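Local coordinates for exocyst complex component EXO70 (PDB 2B1E), which takes part in the secretory pathway as a subunit of the exocyst, which tethers secretory vesicles to sites of exocytosis, and plays a role in assembly of that complex, at residues K175-N181 with F245-L249; I253-K257 with L271-T275; D459-L463 with G496-V501; K483-K489 with Y537-F541. One frame throughout, in Å; residues are numbered along the deposited sequence.

Interaction 1 of 4, residues K175-N181 with F245-L249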
loop_
_atom_site.group_PDB
_atom_site.type_symbol
_atom_site.label_atom_id
_atom_site.label_comp_id
_atom_site.label_asym_id
_atom_site.label_seq_id
_atom_site.Cartn_x
_atom_site.Cartn_y
_atom_site.Cartn_z
ATOM N N LYS A 175 4.478 7.854 -10.127
ATOM C CA LYS A 175 4.021 6.538 -9.690
ATOM C C LYS A 175 4.555 5.446 -10.610
ATOM O O LYS A 175 4.678 5.645 -11.818
ATOM C CB LYS A 175 2.491 6.484 -9.670
ATOM C CG LYS A 175 1.931 5.128 -9.269
ATOM C CD LYS A 175 0.424 5.046 -9.468
ATOM C CE LYS A 175 -0.097 3.664 -9.103
ATOM N NZ LYS A 175 -1.542 3.504 -9.416
ATOM N N GLY A 176 4.872 4.294 -10.023
ATOM C CA GLY A 176 5.384 3.169 -10.785
ATOM C C GLY A 176 6.474 3.544 -11.767
ATOM O O GLY A 176 6.564 2.973 -12.854
ATOM N N SER A 177 7.314 4.500 -11.386
ATOM C CA SER A 177 8.386 4.947 -12.261
ATOM C C SER A 177 9.742 4.432 -11.795
ATOM O O SER A 177 10.706 4.423 -12.562
ATOM C CB SER A 177 8.403 6.478 -12.321
ATOM O OG SER A 177 9.296 6.943 -13.319
ATOM N N SER A 178 9.805 3.994 -10.541
ATOM C CA SER A 178 11.046 3.490 -9.955
ATOM C C SER A 178 11.673 2.330 -10.722
ATOM O O SER A 178 10.991 1.597 -11.442
ATOM C CB SER A 178 10.800 3.061 -8.510
ATOM O OG SER A 178 11.976 2.528 -7.928
ATOM N N GLY A 179 12.982 2.172 -10.554
ATOM C CA GLY A 179 13.691 1.100 -11.228
ATOM C C GLY A 179 13.619 -0.197 -10.446
ATOM O O GLY A 179 14.152 -1.222 -10.874
ATOM N N MET A 180 12.960 -0.151 -9.293
ATOM C CA MET A 180 12.821 -1.331 -8.454
ATOM C C MET A 180 11.861 -2.309 -9.128
ATOM O O MET A 180 11.919 -3.519 -8.893
ATOM C CB MET A 180 12.286 -0.937 -7.074
ATOM C CG MET A 180 12.466 -2.003 -6.001
ATOM S SD MET A 180 14.192 -2.266 -5.526
ATOM C CE MET A 180 14.696 -3.458 -6.742
ATOM N N ASN A 181 10.991 -1.772 -9.980
ATOM C CA ASN A 181 10.012 -2.580 -10.698
ATOM C C ASN A 181 10.671 -3.509 -11.714
ATOM O O ASN A 181 10.404 -4.713 -11.728
ATOM C CB ASN A 181 8.996 -1.675 -11.404
ATOM C CG ASN A 181 8.250 -0.775 -10.437
ATOM O OD1 ASN A 181 7.649 -1.247 -9.472
ATOM N ND2 ASN A 181 8.284 0.529 -10.691
ATOM N N PHE A 245 5.597 5.101 -2.227
ATOM C CA PHE A 245 6.448 4.170 -2.950
ATOM C C PHE A 245 6.451 2.834 -2.220
ATOM O O PHE A 245 6.676 1.784 -2.824
ATOM C CB PHE A 245 7.877 4.708 -3.046
ATOM C CG PHE A 245 8.811 3.802 -3.795
ATOM C CD1 PHE A 245 8.518 3.407 -5.097
ATOM C CD2 PHE A 245 9.978 3.334 -3.199
ATOM C CE1 PHE A 245 9.368 2.560 -5.791
ATOM C CE2 PHE A 245 10.836 2.484 -3.890
ATOM C CZ PHE A 245 10.529 2.096 -5.188
ATOM N N SER A 246 6.195 2.885 -0.919
ATOM C CA SER A 246 6.161 1.686 -0.098
ATOM C C SER A 246 5.162 0.673 -0.653
ATOM O O SER A 246 5.373 -0.535 -0.550
ATOM C CB SER A 246 5.790 2.045 1.340
ATOM O OG SER A 246 4.523 2.669 1.395
ATOM N N PHE A 247 4.074 1.163 -1.238
ATOM C CA PHE A 247 3.070 0.272 -1.809
ATOM C C PHE A 247 3.676 -0.562 -2.934
ATOM O O PHE A 247 3.336 -1.736 -3.096
ATOM C CB PHE A 247 1.874 1.065 -2.352
ATOM C CG PHE A 247 1.024 1.700 -1.285
ATOM C CD1 PHE A 247 0.641 0.979 -0.156
ATOM C CD2 PHE A 247 0.569 3.009 -1.429
ATOM C CE1 PHE A 247 -0.186 1.551 0.812
ATOM C CE2 PHE A 247 -0.257 3.589 -0.469
ATOM C CZ PHE A 247 -0.636 2.859 0.654
ATOM N N GLU A 248 4.573 0.043 -3.709
ATOM C CA GLU A 248 5.218 -0.662 -4.812
ATOM C C GLU A 248 6.305 -1.605 -4.305
ATOM O O GLU A 248 6.625 -2.601 -4.953
ATOM C CB GLU A 248 5.820 0.329 -5.810
ATOM C CG GLU A 248 4.799 1.254 -6.448
ATOM C CD GLU A 248 5.418 2.198 -7.459
ATOM O OE1 GLU A 248 4.758 3.196 -7.818
ATOM O OE2 GLU A 248 6.557 1.944 -7.900
ATOM N N LEU A 249 6.882 -1.281 -3.152
ATOM C CA LEU A 249 7.910 -2.126 -2.564
ATOM C C LEU A 249 7.245 -3.364 -1.979
ATOM O O LEU A 249 7.766 -4.471 -2.095
ATOM C CB LEU A 249 8.669 -1.371 -1.471
ATOM C CG LEU A 249 9.599 -0.250 -1.949
ATOM C CD1 LEU A 249 10.197 0.469 -0.745
ATOM C CD2 LEU A 249 10.706 -0.836 -2.827
#
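Lys175 runs its extended side chain past the carboxylate of Glu248, CG lying 3.7 Å from Glu248 OE1, but its amino group goes to the carbonyl of Glu325 and makes a cation-pi contact with Tyr326. The one hydrogen bond between the segments comes next: Gly176 N donates to Glu248 OE1 at 2.5 Å, a very short distance, with an N-H...O angle of 145°. Gly176 itself turns with positive phi (46°). Ser178 then faces the second segment beside the Phe245 ring; it precedes the turn into helix 180-201 and makes a capping bond there, Ser178 OG accepting from Met180 N at 3.2 Å and 166°. Met180 supplies the apolar part: CB is 4.0 Å from Phe245 CZ, at the ring edge, and CG is 3.8 Å from Leu249 CD2. Asn181 ND2 approaches Glu248 OE2 to 3.6 Å. Thus the start of helix 180-201 meets the N-terminal part of helix 245-259 within the all-helical rod of Exo70, with helix 209-233 touching Met180, Phe245 and Leu249.

Interaction 2 of 4, residues I253-K257 with L271-T275; sequences INDVK and LQDCT
At the apolar centre, Ile253 of one helix meets Leu271 of another, with Ile253 CD1 3.6 Å from Leu271 CD2. Ile253 takes chi1 t and chi2 p, Leu271 chi1 m and chi2 t, and both CA-to-CB bonds point toward the opposite segment. Ile253 CD1 also lies 4.2 Å from Cys274 CB, while Val256, with chi1 t, brings CG1 to 4.0 Å from Leu271 CD1. Tyr224 and Ile221 of helix 209-233 pack against this apolar cluster. Both backbones are regular alpha-helix; the short axes approach to 10.6 Å with 152° between their N-to-C directions (signed crossing angle -152°), and the closest CA pair is Ile253 with Thr275, 6.7 Å apart. Further out, the aliphatic part of Lys257 covers Leu271, CG to CD1 at 3.9 Å. Its m, t, m, t side chain then folds so that Lys257 NZ donates to Thr275 OG1 at 2.9 Å. With chi1 m, that hydroxyl reaches back one helical turn, Thr275 OG1 donating to Leu271 O at 3.2 Å. Such a near-antiparallel pair of sequence neighbours, 245-259 and 268-299, joined by a short connection, is a helical hairpin, the repeating element of the helical bundles stacked end to end in the Exo70 rod.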
loop_
_atom_site.group_PDB
_atom_site.type_symbol
_atom_site.label_atom_id
_atom_site.label_comp_id
_atom_site.label_asym_id
_atom_site.label_seq_id
_atom_site.Cartn_x
_atom_site.Cartn_y
_atom_site.Cartn_z
ATOM N N ILE A 253 8.460 -7.277 -2.869
ATOM C CA ILE A 253 8.795 -8.357 -1.952
ATOM C C ILE A 253 7.763 -9.490 -1.998
ATOM O O ILE A 253 8.109 -10.658 -1.807
ATOM C CB ILE A 253 8.937 -7.839 -0.492
ATOM C CG1 ILE A 253 9.550 -8.928 0.394
ATOM C CG2 ILE A 253 7.580 -7.429 0.062
ATOM C CD1 ILE A 253 10.979 -9.274 0.039
ATOM N N ASN A 254 6.499 -9.152 -2.248
ATOM C CA ASN A 254 5.464 -10.178 -2.335
ATOM C C ASN A 254 5.721 -11.063 -3.553
ATOM O O ASN A 254 5.680 -12.289 -3.456
ATOM C CB ASN A 254 4.071 -9.551 -2.447
ATOM C CG ASN A 254 3.567 -9.002 -1.125
ATOM O OD1 ASN A 254 4.260 -9.061 -0.107
ATOM N ND2 ASN A 254 2.353 -8.466 -1.135
ATOM N N ASP A 255 5.977 -10.440 -4.699
ATOM C CA ASP A 255 6.243 -11.195 -5.922
ATOM C C ASP A 255 7.468 -12.104 -5.778
ATOM O O ASP A 255 7.470 -13.238 -6.258
ATOM C CB ASP A 255 6.445 -10.249 -7.111
ATOM C CG ASP A 255 5.145 -9.606 -7.575
ATOM O OD1 ASP A 255 4.064 -10.093 -7.175
ATOM O OD2 ASP A 255 5.203 -8.621 -8.349
ATOM N N VAL A 256 8.509 -11.606 -5.119
ATOM C CA VAL A 256 9.715 -12.398 -4.935
ATOM C C VAL A 256 9.438 -13.567 -4.001
ATOM O O VAL A 256 9.821 -14.698 -4.288
ATOM C CB VAL A 256 10.880 -11.544 -4.368
ATOM C CG1 VAL A 256 12.060 -12.436 -4.005
ATOM C CG2 VAL A 256 11.316 -10.518 -5.399
ATOM N N LYS A 257 8.753 -13.301 -2.893
ATOM C CA LYS A 257 8.443 -14.364 -1.946
ATOM C C LYS A 257 7.579 -15.477 -2.539
ATOM O O LYS A 257 7.814 -16.656 -2.267
ATOM C CB LYS A 257 7.762 -13.800 -0.693
ATOM C CG LYS A 257 8.693 -12.993 0.187
ATOM C CD LYS A 257 8.164 -12.861 1.615
ATOM C CE LYS A 257 6.827 -12.151 1.664
ATOM N NZ LYS A 257 6.398 -11.920 3.073
ATOM N N LEU A 271 14.311 -11.793 3.330
ATOM C CA LEU A 271 13.055 -11.324 2.769
ATOM C C LEU A 271 12.084 -11.034 3.906
ATOM O O LEU A 271 11.492 -9.958 3.970
ATOM C CB LEU A 271 12.458 -12.377 1.833
ATOM C CG LEU A 271 13.320 -12.801 0.641
ATOM C CD1 LEU A 271 12.523 -13.747 -0.249
ATOM C CD2 LEU A 271 13.757 -11.568 -0.140
ATOM N N GLN A 272 11.938 -12.000 4.807
ATOM C CA GLN A 272 11.041 -11.855 5.943
ATOM C C GLN A 272 11.324 -10.558 6.697
ATOM O O GLN A 272 10.405 -9.791 6.990
ATOM C CB GLN A 272 11.185 -13.059 6.872
ATOM C CG GLN A 272 10.904 -14.382 6.176
ATOM C CD GLN A 272 11.075 -15.576 7.092
ATOM O OE1 GLN A 272 12.125 -15.748 7.717
ATOM N NE2 GLN A 272 10.046 -16.412 7.173
ATOM N N ASP A 273 12.590 -10.309 7.007
ATOM C CA ASP A 273 12.949 -9.085 7.707
ATOM C C ASP A 273 12.450 -7.900 6.883
ATOM O O ASP A 273 11.840 -6.971 7.416
ATOM C CB ASP A 273 14.464 -8.992 7.886
ATOM C CG ASP A 273 15.032 -10.166 8.661
ATOM O OD1 ASP A 273 14.547 -10.435 9.781
ATOM O OD2 ASP A 273 15.972 -10.819 8.152
ATOM N N CYS A 274 12.706 -7.944 5.579
ATOM C CA CYS A 274 12.280 -6.878 4.679
ATOM C C CYS A 274 10.766 -6.705 4.698
ATOM O O CYS A 274 10.263 -5.583 4.690
ATOM C CB CYS A 274 12.747 -7.167 3.248
ATOM S SG CYS A 274 14.516 -6.924 2.983
ATOM N N THR A 275 10.046 -7.821 4.724
ATOM C CA THR A 275 8.591 -7.782 4.748
ATOM C C THR A 275 8.083 -7.105 6.016
ATOM O O THR A 275 7.316 -6.147 5.945
ATOM C CB THR A 275 7.987 -9.199 4.671
ATOM O OG1 THR A 275 8.345 -9.804 3.423
ATOM C CG2 THR A 275 6.468 -9.138 4.780
#

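Interaction 3 of 4, residues D459-L463 with G496-V501; sequences DWRDL and GFEDLV
Two alpha-helical segments, 459-463 and 496-501, lie almost antiparallel, with 170° between their N-to-C directions and short axes 10.4 Å apart at closest approach. The register pairs Trp460 with Leu500 (CA to CA 7.4 Å) and Leu463 with Gly496 (6.4 Å). Leu500 has the largest area covered by the other segment, 104 Å². Its chi1 of -113° falls between wells, with chi2 t, and this conformation puts CD1 over the face of the Trp460 indole: a CH-pi contact with CD1 3.8 Å from the centroid of the six-membered ring and 25° off its normal. Leu500 CD1 also lies 3.5 Å from Asp459 O and 4.0 Å from Leu463 CD2. Trp460 holds chi1 m and chi2 93°, so its indole extends across to the second helix, where CH2 lies 4.1 Å from Val501 CG2 and CZ3 lies 4.2 Å from Phe497 CD1. These helices, 440-473 and 483-504, belong to a helical bundle at one end of the Exo70 rod; Trp460 also touches Leu525 of helix 512-537, and Phe497 packs on Leu559 of helix 552-563. Leu463 adopts t, p and aims CD1 at the backbone, 3.7 Å from both Gly496 C and Phe497 N. A CB modelled on Gly496 would lie 2.7 Å from Leu463 CD1, a clash, so this close approach depends on the missing side chain. Phe497, at chi1 t and chi2 72°, presents its ring edge to Leu463 CD2.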
loop_
_atom_site.group_PDB
_atom_site.type_symbol
_atom_site.label_atom_id
_atom_site.label_comp_id
_atom_site.label_asym_id
_atom_site.label_seq_id
_atom_site.Cartn_x
_atom_site.Cartn_y
_atom_site.Cartn_z
ATOM N N ASP A 459 -29.583 28.115 16.554
ATOM C CA ASP A 459 -29.977 29.411 17.094
ATOM C C ASP A 459 -31.435 29.711 16.763
ATOM O O ASP A 459 -32.136 30.375 17.529
ATOM C CB ASP A 459 -29.053 30.512 16.556
ATOM C CG ASP A 459 -27.636 30.448 17.156
ATOM O OD1 ASP A 459 -27.270 29.414 17.765
ATOM O OD2 ASP A 459 -26.875 31.433 17.007
ATOM N N TRP A 460 -31.898 29.226 15.616
ATOM C CA TRP A 460 -33.280 29.444 15.234
ATOM C C TRP A 460 -34.190 28.599 16.138
ATOM O O TRP A 460 -35.314 29.004 16.439
ATOM C CB TRP A 460 -33.514 29.071 13.761
ATOM C CG TRP A 460 -32.832 29.970 12.788
ATOM C CD1 TRP A 460 -31.597 29.784 12.223
ATOM C CD2 TRP A 460 -33.333 31.205 12.261
ATOM N NE1 TRP A 460 -31.300 30.823 11.378
ATOM C CE2 TRP A 460 -32.347 31.712 11.381
ATOM C CE3 TRP A 460 -34.520 31.933 12.444
ATOM C CZ2 TRP A 460 -32.511 32.917 10.686
ATOM C CZ3 TRP A 460 -34.682 33.132 11.751
ATOM C CH2 TRP A 460 -33.683 33.611 10.883
ATOM N N ARG A 461 -33.705 27.434 16.567
ATOM C CA ARG A 461 -34.501 26.579 17.450
ATOM C C ARG A 461 -34.696 27.293 18.788
ATOM O O ARG A 461 -35.780 27.224 19.385
ATOM C CB ARG A 461 -33.820 25.219 17.670
ATOM C CG ARG A 461 -33.766 24.334 16.427
ATOM C CD ARG A 461 -33.300 22.907 16.758
ATOM N NE ARG A 461 -31.853 22.795 16.942
ATOM C CZ ARG A 461 -31.011 22.348 16.012
ATOM N NH1 ARG A 461 -31.464 21.968 14.825
ATOM N NH2 ARG A 461 -29.716 22.271 16.269
ATOM N N ASP A 462 -33.656 27.986 19.259
ATOM C CA ASP A 462 -33.752 28.728 20.526
ATOM C C ASP A 462 -34.829 29.810 20.418
ATOM O O ASP A 462 -35.630 30.010 21.332
ATOM C CB ASP A 462 -32.411 29.383 20.866
ATOM C CG ASP A 462 -31.324 28.364 21.168
ATOM O OD1 ASP A 462 -31.631 27.153 21.203
ATOM O OD2 ASP A 462 -30.166 28.775 21.375
ATOM N N LEU A 463 -34.839 30.510 19.293
ATOM C CA LEU A 463 -35.821 31.562 19.040
ATOM C C LEU A 463 -37.253 31.034 19.148
ATOM O O LEU A 463 -38.096 31.610 19.851
ATOM C CB LEU A 463 -35.611 32.140 17.637
ATOM C CG LEU A 463 -36.595 33.219 17.174
ATOM C CD1 LEU A 463 -36.468 34.431 18.064
ATOM C CD2 LEU A 463 -36.307 33.612 15.745
ATOM N N GLY A 496 -35.584 39.067 18.562
ATOM C CA GLY A 496 -34.839 37.840 18.373
ATOM C C GLY A 496 -34.773 37.462 16.910
ATOM O O GLY A 496 -33.726 37.033 16.420
ATOM N N PHE A 497 -35.898 37.623 16.215
ATOM C CA PHE A 497 -36.008 37.317 14.787
ATOM C C PHE A 497 -35.050 38.202 13.975
ATOM O O PHE A 497 -34.232 37.711 13.194
ATOM C CB PHE A 497 -37.445 37.573 14.304
ATOM C CG PHE A 497 -37.639 37.354 12.822
ATOM C CD1 PHE A 497 -37.642 36.063 12.285
ATOM C CD2 PHE A 497 -37.783 38.440 11.957
ATOM C CE1 PHE A 497 -37.781 35.854 10.909
ATOM C CE2 PHE A 497 -37.924 38.243 10.575
ATOM C CZ PHE A 497 -37.921 36.945 10.053
ATOM N N GLU A 498 -35.180 39.511 14.159
ATOM C CA GLU A 498 -34.352 40.481 13.450
ATOM C C GLU A 498 -32.862 40.300 13.726
ATOM O O GLU A 498 -32.033 40.438 12.826
ATOM C CB GLU A 498 -34.806 41.903 13.814
ATOM C CG GLU A 498 -36.045 42.349 13.034
ATOM C CD GLU A 498 -36.894 43.345 13.786
ATOM O OE1 GLU A 498 -36.355 44.035 14.676
ATOM O OE2 GLU A 498 -38.103 43.451 13.483
ATOM N N ASP A 499 -32.519 39.986 14.968
ATOM C CA ASP A 499 -31.118 39.777 15.321
ATOM C C ASP A 499 -30.572 38.566 14.556
ATOM O O ASP A 499 -29.446 38.597 14.059
ATOM C CB ASP A 499 -30.981 39.543 16.828
ATOM C CG ASP A 499 -29.534 39.526 17.291
ATOM O OD1 ASP A 499 -28.972 38.428 17.494
ATOM O OD2 ASP A 499 -28.959 40.621 17.451
ATOM N N LEU A 500 -31.376 37.504 14.468
ATOM C CA LEU A 500 -30.965 36.292 13.764
ATOM C C LEU A 500 -30.922 36.517 12.261
ATOM O O LEU A 500 -30.019 36.029 11.588
ATOM C CB LEU A 500 -31.912 35.120 14.088
ATOM C CG LEU A 500 -31.352 33.935 14.881
ATOM C CD1 LEU A 500 -32.450 32.902 15.133
ATOM C CD2 LEU A 500 -30.196 33.294 14.115
ATOM N N VAL A 501 -31.890 37.252 11.727
ATOM C CA VAL A 501 -31.897 37.520 10.291
ATOM C C VAL A 501 -30.600 38.248 9.916
ATOM O O VAL A 501 -29.928 37.877 8.963
ATOM C CB VAL A 501 -33.129 38.376 9.883
ATOM C CG1 VAL A 501 -33.025 38.821 8.417
ATOM C CG2 VAL A 501 -34.406 37.557 10.080
#

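Interaction 4 of 4, residues K483-K489 with Y537-F541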
loop_
_atom_site.group_PDB
_atom_site.type_symbol
_atom_site.label_atom_id
_atom_site.label_comp_id
_atom_site.label_asym_id
_atom_site.label_seq_id
_atom_site.Cartn_x
_atom_site.Cartn_y
_atom_site.Cartn_z
ATOM N N LYS A 483 -53.313 43.475 26.867
ATOM C CA LYS A 483 -52.726 44.002 25.649
ATOM C C LYS A 483 -51.231 44.272 25.772
ATOM O O LYS A 483 -50.460 43.978 24.853
ATOM C CB LYS A 483 -53.455 45.283 25.239
ATOM C CG LYS A 483 -54.919 45.070 24.906
ATOM C CD LYS A 483 -55.567 46.371 24.489
ATOM C CE LYS A 483 -56.993 46.145 24.025
ATOM N NZ LYS A 483 -57.564 47.383 23.421
ATOM N N GLU A 484 -50.823 44.820 26.913
ATOM C CA GLU A 484 -49.423 45.139 27.146
ATOM C C GLU A 484 -48.508 43.935 27.185
ATOM O O GLU A 484 -47.411 43.980 26.635
ATOM C CB GLU A 484 -49.261 45.932 28.447
ATOM C CG GLU A 484 -49.538 47.412 28.279
ATOM C CD GLU A 484 -48.702 48.018 27.169
ATOM O OE1 GLU A 484 -47.457 47.901 27.230
ATOM O OE2 GLU A 484 -49.287 48.606 26.235
ATOM N N GLN A 485 -48.948 42.864 27.842
ATOM C CA GLN A 485 -48.132 41.657 27.945
ATOM C C GLN A 485 -48.061 40.940 26.597
ATOM O O GLN A 485 -47.075 40.273 26.281
ATOM C CB GLN A 485 -48.709 40.714 29.008
ATOM C CG GLN A 485 -47.792 39.550 29.378
ATOM C CD GLN A 485 -46.465 40.011 29.965
ATOM O OE1 GLN A 485 -45.664 40.660 29.290
ATOM N NE2 GLN A 485 -46.230 39.680 31.231
ATOM N N ILE A 486 -49.116 41.082 25.806
ATOM C CA ILE A 486 -49.150 40.455 24.496
ATOM C C ILE A 486 -48.220 41.178 23.522
ATOM O O ILE A 486 -47.451 40.538 22.813
ATOM C CB ILE A 486 -50.590 40.419 23.951
ATOM C CG1 ILE A 486 -51.435 39.514 24.853
ATOM C CG2 ILE A 486 -50.606 39.894 22.508
ATOM C CD1 ILE A 486 -52.919 39.637 24.651
ATOM N N LYS A 487 -48.275 42.504 23.479
ATOM C CA LYS A 487 -47.389 43.229 22.574
ATOM C C LYS A 487 -45.943 42.904 22.937
ATOM O O LYS A 487 -45.090 42.745 22.066
ATOM C CB LYS A 487 -47.611 44.740 22.666
ATOM C CG LYS A 487 -48.914 45.214 22.050
ATOM C CD LYS A 487 -48.953 46.732 21.929
ATOM C CE LYS A 487 -48.850 47.409 23.289
ATOM N NZ LYS A 487 -49.958 46.994 24.195
ATOM N N GLU A 488 -45.677 42.801 24.233
ATOM C CA GLU A 488 -44.340 42.487 24.693
ATOM C C GLU A 488 -43.895 41.138 24.140
ATOM O O GLU A 488 -42.724 40.966 23.804
ATOM C CB GLU A 488 -44.285 42.466 26.218
ATOM C CG GLU A 488 -42.908 42.133 26.761
ATOM C CD GLU A 488 -41.878 43.208 26.455
ATOM O OE1 GLU A 488 -40.664 42.905 26.524
ATOM O OE2 GLU A 488 -42.276 44.359 26.159
ATOM N N LYS A 489 -44.813 40.176 24.037
ATOM C CA LYS A 489 -44.416 38.874 23.504
ATOM C C LYS A 489 -43.995 39.010 22.046
ATOM O O LYS A 489 -43.036 38.371 21.612
ATOM C CB LYS A 489 -45.547 37.846 23.612
ATOM C CG LYS A 489 -45.863 37.403 25.035
ATOM C CD LYS A 489 -46.903 36.288 25.039
ATOM C CE LYS A 489 -47.546 36.136 26.416
ATOM N NZ LYS A 489 -46.545 35.861 27.484
ATOM N N TYR A 537 -53.075 35.436 18.933
ATOM C CA TYR A 537 -53.154 36.759 19.546
ATOM C C TYR A 537 -53.505 37.973 18.689
ATOM O O TYR A 537 -53.661 39.069 19.226
ATOM C CB TYR A 537 -51.833 37.067 20.238
ATOM C CG TYR A 537 -51.472 36.131 21.360
ATOM C CD1 TYR A 537 -50.398 35.247 21.241
ATOM C CD2 TYR A 537 -52.165 36.172 22.571
ATOM C CE1 TYR A 537 -50.015 34.432 22.312
ATOM C CE2 TYR A 537 -51.797 35.368 23.631
ATOM C CZ TYR A 537 -50.725 34.505 23.506
ATOM O OH TYR A 537 -50.356 33.740 24.593
ATOM N N LYS A 538 -53.617 37.804 17.380
ATOM C CA LYS A 538 -53.894 38.943 16.516
ATOM C C LYS A 538 -55.148 39.721 16.910
ATOM O O LYS A 538 -55.167 40.954 16.863
ATOM C CB LYS A 538 -54.009 38.491 15.053
ATOM C CG LYS A 538 -55.180 37.569 14.784
ATOM C CD LYS A 538 -55.311 37.249 13.303
ATOM C CE LYS A 538 -55.801 38.461 12.508
ATOM N NZ LYS A 538 -57.232 38.779 12.805
ATOM N N ASP A 539 -56.190 39.015 17.316
ATOM C CA ASP A 539 -57.423 39.703 17.663
ATOM C C ASP A 539 -57.461 40.317 19.053
ATOM O O ASP A 539 -58.535 40.629 19.564
ATOM C CB ASP A 539 -58.622 38.776 17.452
ATOM C CG ASP A 539 -58.875 38.493 15.985
ATOM O OD1 ASP A 539 -58.719 39.435 15.181
ATOM O OD2 ASP A 539 -59.235 37.348 15.638
ATOM N N SER A 540 -56.290 40.490 19.665
ATOM C CA SER A 540 -56.222 41.116 20.979
ATOM C C SER A 540 -56.300 42.628 20.760
ATOM O O SER A 540 -56.559 43.383 21.692
ATOM C CB SER A 540 -54.906 40.775 21.686
ATOM O OG SER A 540 -54.762 39.378 21.880
ATOM N N PHE A 541 -56.090 43.054 19.515
ATOM C CA PHE A 541 -56.108 44.477 19.161
ATOM C C PHE A 541 -57.200 44.795 18.130
ATOM O O PHE A 541 -57.599 43.925 17.359
ATOM C CB PHE A 541 -54.738 44.867 18.597
ATOM C CG PHE A 541 -53.588 44.371 19.420
ATOM C CD1 PHE A 541 -53.289 44.956 20.643
ATOM C CD2 PHE A 541 -52.832 43.286 18.992
ATOM C CE1 PHE A 541 -52.259 44.466 21.432
ATOM C CE2 PHE A 541 -51.797 42.784 19.770
ATOM C CZ PHE A 541 -51.508 43.373 20.996
#
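Phe541 reaches across the first turns of the helix beginning at Lys483: its CZ lies 3.4 Å from Lys487 CG and 3.9 Å from Ile486 CG2, and the ring edge meets the backbone where CE1 is 3.9 Å from Lys483 O. His547 stacks on the same ring. Lys487 meets the ring with CG; beyond it the m, t, m, m side chain curls back along its own helix, ending in a salt bridge from Lys487 NZ to Glu484 OE2 at 2.7 Å. All this joins the start of helix 483-504 to the turn that follows helix 512-537 in the distal bundle of the all-helical rod; Ser540 N donates a hydrogen bond to Tyr537 O at 3.0 Å, and Ser540 OG another at 2.9 Å. Ile486 sits centrally, with CD1 3.3 Å from Ser540 OG and CG2 3.8 Å from Tyr537 CB. Toward Lys489 the Tyr537 ring continues the contact, its OH 4.1 Å from Lys489 CE, although Tyr537 OH is hydrogen-bonded to Asp474 and Lys489 NZ to Ser470 O.

Overall arrangement
The four contacts form two pairs along a rod-shaped chain with a radius of gyration of 43 Å. Interactions 1 and 2 have centres 14 Å apart and share helix 245-259: its beginning meets segment 175-181, its later turns helix 268-299. Their centres lie about 11 and 14 Å from the centre of the chain. Interactions 3 and 4, with centres about 50 and 69 Å from it, share helix 483-504; their centres are 20 Å apart, their nearest atoms about 8 Å, and their segments alternate in sequence, as expected of interleaved helices in one bundle. Between the pairs nothing touches: interaction 1 is about 38 Å from interaction 3 at nearest atoms, and interaction 2 about 69 Å from interaction 4.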